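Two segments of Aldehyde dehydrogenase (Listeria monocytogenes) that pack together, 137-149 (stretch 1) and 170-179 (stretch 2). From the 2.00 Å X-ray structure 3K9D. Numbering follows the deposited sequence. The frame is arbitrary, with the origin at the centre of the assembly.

Stretch 1, residues 137-149: NSIVFSPHPNALK
Stretch 2, residues 170-179: GAISCMTVPT

Four backbone hydrogen bonds hold the two stretches together, in the alternating pattern of a parallel β-ladder. Ile 139 N donates to Ala 171 O (2.9 Å, N-H...O angle 165°), and Ile 139 O accepts from Ser 173 N (3.1 Å, 159°). Two residues on, Phe 141 N donates to Ser 173 O (2.9 Å, 161°), and Phe 141 O accepts from Met 175 N (3.0 Å, 164°). The rule is that of parallel pairing: one residue of the first strand straddles its partner, bonding to the residues before and after it. Ile 139 thus straddles Ile 172, and Phe 141 straddles Cys 174.

The strand beginning at Ser 138 and the short strand 172-174 run in the same direction, 19° apart, with axes approaching to 4.5 Å. The register is Ile 139 with Ile 172 (CA to CA 5.3 Å), Val 140 with Ser 173 (CA to CA 4.8 Å) and Phe 141 with Cys 174 (CA to CA 4.3 Å). The backbone is extended, from -146/134 at Ile 139 to -91/142 at Phe 141, and -129/112, -143/174 and -153/137 along 172-174. Weak CA-H...O contacts supplement the ladder: Val 140 CA lies 3.5 Å from Ser 173 O, and Cys 174 CA lies 3.6 Å from Phe 141 O. Before the strand, Gly 170 adopts 87/-7, where a CB would jam against the preceding carbonyl, and Ala 171 turns at -71/-26.

Side chains alternate between the faces. Ile 139, Phe 141, Ile 172 and Cys 174 share one, largely apolar. Ile 139 (chi1 t, chi2 t) brings CG2 to 4.4 Å from CG1 of Ile 172 (m, t). The Phe 141 ring (chi1 m, chi2 -73°) receives Ile 172 CG2 at its edge, 4.4 Å from CE2, while Phe 141 CB lies 3.9 Å from SG of Cys 174 (t). On the other face, Val 140 (t) sets CG2 3.4 Å from OG of Ser 173 (p).

Beyond the ladder, prolines continue the contact without strand bonding. Pro 143, C-gamma endo at -81/139, points toward stretch 2; its CG reaches Cys 174 SG at 3.8 Å and Met 175 O at 3.3 Å, and its CD meets Met 175 CB at 3.8 Å. Met 175 is m, t, p, with SD 3.8 Å from OG of Ser 142 (t). The contact buries Met 175 O, which lies 3.5 Å from Cys 174 SG.

The chain then turns through His 144, whose O accepts from Ala 147 N (3.0 Å) and whose ND1 accepts from Asn 146 N (3.2 Å). Ala 147 is the N-cap of a helix starting at Leu 148. This turn returns Leu 148 (t, p) toward stretch 2: CD1 packs 3.8 Å from CG of Pro 178, and CD2 lies 3.6 Å from Thr 176 O. Pro 178, C-gamma exo at -75/117, also meets Pro 145, CB to CB at 4.0 Å.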

# COMPACT_ATOMS: atom_id res chain seq x y z
N ASN A 137 16.69 -3.34 0.99
CA ASN A 137 16.52 -2.03 0.35
C ASN A 137 17.64 -1.08 0.72
O ASN A 137 18.24 -1.22 1.78
CB ASN A 137 15.23 -1.37 0.85
CG ASN A 137 14.00 -2.20 0.61
OD1 ASN A 137 13.53 -2.34 -0.53
ND2 ASN A 137 13.42 -2.72 1.69
N SER A 138 17.87 -0.06 -0.10
CA SER A 138 18.69 1.07 0.30
C SER A 138 17.75 2.12 0.86
O SER A 138 16.53 1.99 0.72
CB SER A 138 19.46 1.64 -0.88
OG SER A 138 20.55 0.80 -1.23
N ILE A 139 18.29 3.16 1.49
CA ILE A 139 17.45 4.25 2.04
C ILE A 139 18.15 5.62 1.96
O ILE A 139 19.34 5.73 2.26
CB ILE A 139 16.89 3.89 3.48
CG1 ILE A 139 15.83 4.91 3.95
CG2 ILE A 139 18.05 3.66 4.52
CD1 ILE A 139 14.93 4.41 5.06
N VAL A 140 17.43 6.64 1.49
CA VAL A 140 17.96 8.02 1.44
C VAL A 140 17.05 8.91 2.28
O VAL A 140 15.85 8.99 2.02
CB VAL A 140 18.04 8.59 -0.01
CG1 VAL A 140 18.77 9.93 -0.01
CG2 VAL A 140 18.77 7.64 -0.96
N PHE A 141 17.63 9.57 3.28
CA PHE A 141 16.87 10.37 4.23
C PHE A 141 16.70 11.83 3.86
O PHE A 141 17.62 12.48 3.36
CB PHE A 141 17.44 10.27 5.65
CG PHE A 141 17.31 8.89 6.25
CD1 PHE A 141 16.07 8.41 6.68
CD2 PHE A 141 18.40 8.06 6.37
CE1 PHE A 141 15.93 7.14 7.23
CE2 PHE A 141 18.28 6.78 6.91
CZ PHE A 141 17.03 6.32 7.34
N SER A 142 15.50 12.32 4.15
CA SER A 142 15.19 13.74 4.16
C SER A 142 15.10 14.22 5.61
O SER A 142 14.14 13.89 6.32
CB SER A 142 13.85 13.99 3.45
OG SER A 142 13.58 15.37 3.42
N PRO A 143 16.11 14.98 6.06
CA PRO A 143 16.14 15.50 7.43
C PRO A 143 15.30 16.75 7.62
O PRO A 143 15.28 17.63 6.76
CB PRO A 143 17.64 15.81 7.65
CG PRO A 143 18.16 16.11 6.28
CD PRO A 143 17.31 15.35 5.29
N HIS A 144 14.60 16.82 8.74
CA HIS A 144 13.97 18.06 9.14
C HIS A 144 15.12 19.02 9.42
O HIS A 144 16.10 18.61 10.05
CB HIS A 144 13.08 17.85 10.37
CG HIS A 144 12.20 19.02 10.70
ND1 HIS A 144 12.70 20.24 11.11
CD2 HIS A 144 10.86 19.15 10.67
CE1 HIS A 144 11.70 21.07 11.31
NE2 HIS A 144 10.57 20.44 11.06
N PRO A 145 15.06 20.26 8.89
CA PRO A 145 16.19 21.19 8.98
C PRO A 145 16.58 21.57 10.41
O PRO A 145 17.75 21.89 10.66
CB PRO A 145 15.70 22.43 8.21
CG PRO A 145 14.22 22.32 8.17
CD PRO A 145 13.93 20.85 8.14
N ASN A 146 15.63 21.47 11.34
CA ASN A 146 15.89 21.71 12.77
C ASN A 146 16.60 20.57 13.49
O ASN A 146 16.95 20.70 14.67
CB ASN A 146 14.60 22.10 13.48
CG ASN A 146 14.07 23.44 13.02
OD1 ASN A 146 14.81 24.24 12.44
ND2 ASN A 146 12.80 23.69 13.26
N ALA A 147 16.82 19.46 12.79
CA ALA A 147 17.51 18.31 13.36
C ALA A 147 18.61 17.80 12.43
O ALA A 147 19.03 16.65 12.56
CB ALA A 147 16.52 17.20 13.69
N LEU A 148 19.08 18.65 11.52
CA LEU A 148 20.01 18.25 10.45
C LEU A 148 21.26 17.55 10.97
O LEU A 148 21.56 16.42 10.57
CB LEU A 148 20.38 19.44 9.57
CG LEU A 148 21.39 19.25 8.42
CD1 LEU A 148 20.84 18.29 7.38
CD2 LEU A 148 21.72 20.58 7.76
N LYS A 149 21.96 18.21 11.90
CA LYS A 149 23.23 17.74 12.44
C LYS A 149 23.15 16.38 13.14
O LYS A 149 23.99 15.50 12.93
CB LYS A 149 23.83 18.80 13.36
CG LYS A 149 24.54 19.94 12.63
CD LYS A 149 24.62 21.18 13.51
CE LYS A 149 25.91 21.95 13.31
NZ LYS A 149 25.96 23.13 14.21
N GLY A 170 26.82 4.00 0.05
CA GLY A 170 25.70 4.68 -0.60
C GLY A 170 24.33 4.06 -0.36
O GLY A 170 23.30 4.65 -0.75
N ALA A 171 24.31 2.90 0.29
CA ALA A 171 23.06 2.22 0.66
C ALA A 171 22.32 2.94 1.77
O ALA A 171 21.11 2.81 1.88
CB ALA A 171 23.32 0.79 1.07
N ILE A 172 23.05 3.68 2.60
CA ILE A 172 22.44 4.47 3.68
C ILE A 172 22.96 5.89 3.60
O ILE A 172 24.15 6.13 3.82
CB ILE A 172 22.74 3.87 5.09
CG1 ILE A 172 22.26 2.41 5.17
CG2 ILE A 172 22.12 4.75 6.20
CD1 ILE A 172 23.03 1.58 6.14
N SER A 173 22.10 6.82 3.24
CA SER A 173 22.52 8.19 3.00
C SER A 173 21.50 9.21 3.48
O SER A 173 20.39 8.85 3.87
CB SER A 173 22.88 8.40 1.52
OG SER A 173 21.75 8.20 0.68
N CYS A 174 21.87 10.48 3.42
CA CYS A 174 21.02 11.56 3.90
C CYS A 174 21.35 12.82 3.13
O CYS A 174 22.53 13.09 2.89
CB CYS A 174 21.29 11.79 5.39
SG CYS A 174 20.18 12.91 6.27
N MET A 175 20.32 13.56 2.71
CA MET A 175 20.47 14.93 2.21
C MET A 175 21.21 15.78 3.25
O MET A 175 20.87 15.76 4.44
CB MET A 175 19.10 15.57 1.93
CG MET A 175 18.21 14.81 0.94
SD MET A 175 16.51 15.37 0.95
CE MET A 175 16.77 17.12 0.69
N THR A 176 22.20 16.53 2.79
CA THR A 176 23.02 17.37 3.66
C THR A 176 22.55 18.82 3.63
O THR A 176 22.90 19.62 4.51
CB THR A 176 24.51 17.29 3.30
OG1 THR A 176 24.71 17.77 1.96
CG2 THR A 176 25.00 15.85 3.40
N VAL A 177 21.77 19.14 2.60
CA VAL A 177 21.15 20.46 2.39
C VAL A 177 19.61 20.30 2.32
O VAL A 177 19.07 19.92 1.27
CB VAL A 177 21.66 21.13 1.07
CG1 VAL A 177 21.08 22.53 0.92
CG2 VAL A 177 23.18 21.17 1.02
N PRO A 178 18.90 20.58 3.43
CA PRO A 178 17.45 20.43 3.44
C PRO A 178 16.76 21.55 2.67
O PRO A 178 16.90 22.72 3.02
CB PRO A 178 17.08 20.52 4.93
CG PRO A 178 18.34 20.65 5.68
CD PRO A 178 19.41 21.07 4.73
N THR A 179 16.07 21.19 1.59
CA THR A 179 15.21 22.13 0.87
C THR A 179 13.90 21.42 0.55
O THR A 179 13.87 20.18 0.46
CB THR A 179 15.85 22.71 -0.44
OG1 THR A 179 15.95 21.71 -1.46
CG2 THR A 179 17.22 23.32 -0.20